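Local coordinates for TetR-family transcriptional regulator (Streptomyces coelicolor, PDB 2G7L), which probably acts as a dimeric transcriptional regulator that binds DNA through its helix-turn-helix domain and responds to ligands through its helical C-terminal domain, at residues A[101-115]-A[153-165]. Sequence-based numbering, arbitrary orientation.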
# COMPACT_ATOMS: atom_id res chain seq x y z
N THR A 101 -9.56 3.67 -8.67
CA THR A 101 -9.74 2.68 -7.61
C THR A 101 -10.60 1.47 -8.03
O THR A 101 -10.29 0.34 -7.69
CB THR A 101 -10.33 3.33 -6.31
OG1 THR A 101 -9.44 4.35 -5.85
CG2 THR A 101 -10.45 2.32 -5.20
N LEU A 102 -11.68 1.74 -8.75
CA LEU A 102 -12.56 0.68 -9.25
C LEU A 102 -11.85 -0.23 -10.25
O LEU A 102 -12.09 -1.41 -10.25
CB LEU A 102 -13.81 1.30 -9.89
CG LEU A 102 -14.81 1.82 -8.84
CD1 LEU A 102 -15.76 2.82 -9.47
CD2 LEU A 102 -15.56 0.71 -8.10
N VAL A 103 -10.94 0.29 -11.07
CA VAL A 103 -10.13 -0.66 -11.85
C VAL A 103 -9.20 -1.50 -10.99
O VAL A 103 -9.11 -2.68 -11.18
CB VAL A 103 -9.52 -0.15 -13.24
CG1 VAL A 103 -9.72 1.33 -13.50
CG2 VAL A 103 -8.11 -0.68 -13.57
N LEU A 104 -8.60 -0.91 -9.97
CA LEU A 104 -7.77 -1.68 -9.03
C LEU A 104 -8.55 -2.73 -8.26
O LEU A 104 -8.06 -3.81 -8.06
CB LEU A 104 -7.05 -0.73 -8.09
CG LEU A 104 -5.62 -0.19 -8.36
CD1 LEU A 104 -5.17 -0.28 -9.76
CD2 LEU A 104 -5.38 1.17 -7.83
N PHE A 105 -9.77 -2.41 -7.82
CA PHE A 105 -10.59 -3.37 -7.06
C PHE A 105 -10.94 -4.58 -7.93
O PHE A 105 -11.08 -5.67 -7.42
CB PHE A 105 -11.90 -2.73 -6.57
CG PHE A 105 -11.80 -2.03 -5.18
CD1 PHE A 105 -10.74 -1.18 -4.87
CD2 PHE A 105 -12.80 -2.22 -4.23
CE1 PHE A 105 -10.65 -0.50 -3.58
CE2 PHE A 105 -12.74 -1.55 -2.97
CZ PHE A 105 -11.64 -0.69 -2.65
N ALA A 106 -11.10 -4.37 -9.24
CA ALA A 106 -11.29 -5.47 -10.21
C ALA A 106 -10.02 -6.32 -10.35
O ALA A 106 -10.12 -7.51 -10.63
CB ALA A 106 -11.75 -4.93 -11.58
N HIS A 107 -8.83 -5.73 -10.13
CA HIS A 107 -7.57 -6.45 -10.31
C HIS A 107 -6.56 -6.29 -9.14
O HIS A 107 -5.46 -5.69 -9.31
CB HIS A 107 -6.92 -6.05 -11.63
CG HIS A 107 -7.82 -6.20 -12.81
ND1 HIS A 107 -7.95 -7.40 -13.49
CD2 HIS A 107 -8.66 -5.33 -13.41
CE1 HIS A 107 -8.82 -7.25 -14.47
NE2 HIS A 107 -9.27 -6.00 -14.44
N PRO A 108 -6.91 -6.84 -7.93
CA PRO A 108 -6.10 -6.51 -6.73
C PRO A 108 -4.66 -6.84 -6.80
O PRO A 108 -3.84 -6.09 -6.27
CB PRO A 108 -6.86 -7.22 -5.59
CG PRO A 108 -8.32 -7.14 -6.07
CD PRO A 108 -8.11 -7.61 -7.56
N GLN A 109 -4.31 -7.90 -7.53
CA GLN A 109 -2.90 -8.19 -7.76
C GLN A 109 -2.20 -7.12 -8.56
O GLN A 109 -1.03 -6.90 -8.34
CB GLN A 109 -2.71 -9.55 -8.42
CG GLN A 109 -1.24 -9.93 -8.65
CD GLN A 109 -0.39 -9.86 -7.39
OE1 GLN A 109 -0.76 -10.47 -6.38
NE2 GLN A 109 0.77 -9.15 -7.46
N LEU A 110 -2.92 -6.41 -9.46
CA LEU A 110 -2.30 -5.25 -10.11
C LEU A 110 -2.02 -4.08 -9.16
O LEU A 110 -0.96 -3.44 -9.26
CB LEU A 110 -3.12 -4.77 -11.34
CG LEU A 110 -3.25 -5.82 -12.49
CD1 LEU A 110 -4.02 -5.21 -13.67
CD2 LEU A 110 -1.85 -6.36 -12.91
N ALA A 111 -2.96 -3.79 -8.26
CA ALA A 111 -2.70 -2.84 -7.11
C ALA A 111 -1.46 -3.30 -6.32
O ALA A 111 -0.54 -2.49 -6.11
CB ALA A 111 -3.91 -2.70 -6.16
N ARG A 112 -1.39 -4.61 -5.97
CA ARG A 112 -0.24 -5.11 -5.20
C ARG A 112 1.06 -4.89 -5.93
O ARG A 112 2.07 -4.45 -5.34
CB ARG A 112 -0.38 -6.58 -4.83
CG ARG A 112 -1.41 -6.83 -3.76
CD ARG A 112 -1.76 -8.32 -3.62
NE ARG A 112 -3.12 -8.37 -3.10
CZ ARG A 112 -3.80 -9.47 -2.81
NH1 ARG A 112 -3.23 -10.66 -2.91
NH2 ARG A 112 -5.03 -9.38 -2.34
N SER A 113 1.06 -5.16 -7.23
CA SER A 113 2.28 -4.99 -8.00
C SER A 113 2.59 -3.54 -8.26
O SER A 113 3.76 -3.15 -8.35
CB SER A 113 2.17 -5.75 -9.32
OG SER A 113 2.05 -7.13 -9.07
N ALA A 114 1.54 -2.73 -8.41
CA ALA A 114 1.72 -1.25 -8.61
C ALA A 114 2.50 -0.56 -7.43
O ALA A 114 3.29 0.39 -7.61
CB ALA A 114 0.36 -0.56 -8.88
N LEU A 115 2.41 -1.14 -6.24
CA LEU A 115 3.29 -0.65 -5.15
C LEU A 115 4.73 -1.03 -5.34
O LEU A 115 5.61 -0.32 -4.93
CB LEU A 115 2.79 -1.07 -3.75
CG LEU A 115 1.37 -0.61 -3.43
CD1 LEU A 115 0.66 -1.51 -2.44
CD2 LEU A 115 1.24 0.87 -3.04
N LEU A 153 -2.69 8.71 -5.07
CA LEU A 153 -2.63 7.49 -5.89
C LEU A 153 -2.20 6.29 -5.03
O LEU A 153 -2.81 5.21 -5.12
CB LEU A 153 -1.67 7.69 -7.11
CG LEU A 153 -2.26 8.57 -8.25
CD1 LEU A 153 -1.25 8.95 -9.33
CD2 LEU A 153 -3.47 7.92 -8.83
N GLN A 154 -1.14 6.48 -4.25
CA GLN A 154 -0.65 5.42 -3.37
C GLN A 154 -1.73 4.93 -2.41
O GLN A 154 -1.80 3.78 -2.10
CB GLN A 154 0.55 5.86 -2.57
CG GLN A 154 1.23 4.63 -1.88
CD GLN A 154 2.15 5.08 -0.83
OE1 GLN A 154 3.33 5.23 -1.06
NE2 GLN A 154 1.59 5.38 0.33
N ASP A 155 -2.55 5.84 -1.93
CA ASP A 155 -3.62 5.54 -0.97
C ASP A 155 -4.69 4.66 -1.60
O ASP A 155 -5.14 3.67 -0.98
CB ASP A 155 -4.20 6.87 -0.46
CG ASP A 155 -5.48 6.68 0.39
OD1 ASP A 155 -5.39 6.00 1.47
OD2 ASP A 155 -6.54 7.23 -0.02
N ALA A 156 -5.13 4.98 -2.82
CA ALA A 156 -6.14 4.14 -3.48
C ALA A 156 -5.55 2.77 -3.78
O ALA A 156 -6.19 1.74 -3.56
CB ALA A 156 -6.65 4.82 -4.81
N THR A 157 -4.31 2.77 -4.24
CA THR A 157 -3.60 1.55 -4.57
C THR A 157 -3.42 0.68 -3.36
O THR A 157 -3.62 -0.52 -3.46
CB THR A 157 -2.19 1.86 -5.12
OG1 THR A 157 -2.29 2.84 -6.17
CG2 THR A 157 -1.53 0.61 -5.66
N ALA A 158 -2.97 1.26 -2.22
CA ALA A 158 -2.82 0.46 -0.97
C ALA A 158 -4.15 -0.12 -0.55
O ALA A 158 -4.21 -1.28 -0.17
CB ALA A 158 -2.18 1.28 0.16
N THR A 159 -5.22 0.63 -0.67
CA THR A 159 -6.56 0.12 -0.25
C THR A 159 -7.10 -0.99 -1.17
O THR A 159 -7.80 -1.92 -0.72
CB THR A 159 -7.62 1.26 -0.12
OG1 THR A 159 -7.20 2.23 0.86
CG2 THR A 159 -8.99 0.70 0.35
N ALA A 160 -6.86 -0.85 -2.47
CA ALA A 160 -7.24 -1.91 -3.43
C ALA A 160 -6.37 -3.18 -3.24
O ALA A 160 -6.86 -4.30 -3.39
CB ALA A 160 -7.15 -1.38 -4.87
N ALA A 161 -5.09 -2.99 -2.87
CA ALA A 161 -4.19 -4.10 -2.51
C ALA A 161 -4.72 -5.08 -1.45
O ALA A 161 -4.43 -6.29 -1.51
CB ALA A 161 -2.77 -3.58 -2.12
N GLU A 162 -5.45 -4.52 -0.48
CA GLU A 162 -6.06 -5.24 0.64
C GLU A 162 -7.32 -5.99 0.25
O GLU A 162 -7.86 -6.72 1.07
CB GLU A 162 -6.43 -4.26 1.77
CG GLU A 162 -5.24 -3.43 2.43
CD GLU A 162 -5.73 -2.50 3.59
OE1 GLU A 162 -5.02 -2.44 4.64
OE2 GLU A 162 -6.79 -1.81 3.47
N GLN A 163 -7.82 -5.80 -0.98
CA GLN A 163 -9.01 -6.52 -1.47
C GLN A 163 -8.66 -7.95 -1.90
O GLN A 163 -7.55 -8.20 -2.41
CB GLN A 163 -9.71 -5.77 -2.62
CG GLN A 163 -10.17 -4.32 -2.31
CD GLN A 163 -10.80 -4.16 -0.91
OE1 GLN A 163 -11.75 -4.86 -0.57
NE2 GLN A 163 -10.23 -3.24 -0.09
N ALA A 164 -9.59 -8.88 -1.66
CA ALA A 164 -9.39 -10.32 -1.98
C ALA A 164 -9.08 -10.53 -3.48
O ALA A 164 -9.89 -10.14 -4.33
CB ALA A 164 -10.62 -11.14 -1.56
N THR A 165 -7.93 -11.13 -3.79
CA THR A 165 -7.56 -11.54 -5.17
C THR A 165 -8.50 -12.61 -5.71
O THR A 165 -9.11 -12.43 -6.77
CB THR A 165 -6.06 -11.99 -5.27
OG1 THR A 165 -5.27 -10.87 -5.69
CG2 THR A 165 -5.85 -13.10 -6.26
O HOH W 1 -5.96 -12.45 -1.89
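In the all-helical C-terminal domain of this TetR-family regulator, Arg112 fastens on near the C-terminal end of helix 142-161. Its NE donates to Ala161 O at 2.9 Å, in the carbonyl plane, and NH2 adds two weak bonds, to Gln163 O and, at 3.3 Å, to Ala161 O. The chain is extended from CG to NE (chi3 -153°), laying CG along the Ala161 methyl and bringing the guanidinium to these acceptors; Thr165 OG1 lies over one face, and a water links NH2 to Thr165 N. With alanine in place of Arg112, the carbonyls of Ala161 and Gln163 would probably lose these donors, and residues 163-165 their tether.

Helices 89-106 and 108-116, which meet at His107, both pack on helix 142-161; the axes of 108-115 and 153-161 approach to 7.8 Å, their directions 131° apart. Ala160 CB presses on Leu104 CB at an unusually tight 3.3 Å and meets Phe105 CD1 and Ala111 CB. Gln163 bends at chi2 (-42°) and sets CG over the centre of the Phe105 ring, a CH-pi contact 3.7 Å from the centroid. Its amide stacks nearly parallel, NE2 bonding Thr159 O at 2.8 Å. Leu115 is a knob among Gln154, Thr157, Ala158 and Ala161, and Thr157 one among Leu104, Ala111, Ala114 and Leu115. Thr157 OG1 turns back to Leu153 O and also bonds to Tyr100, leaving CG2 to face Ala111 O at 3.3 Å.

Helix 63-74 packs on Leu104 and Ala114, helix 206-223 reaches Phe105 and Thr159 through Leu210, and Leu115 meets Leu115 of the second subunit.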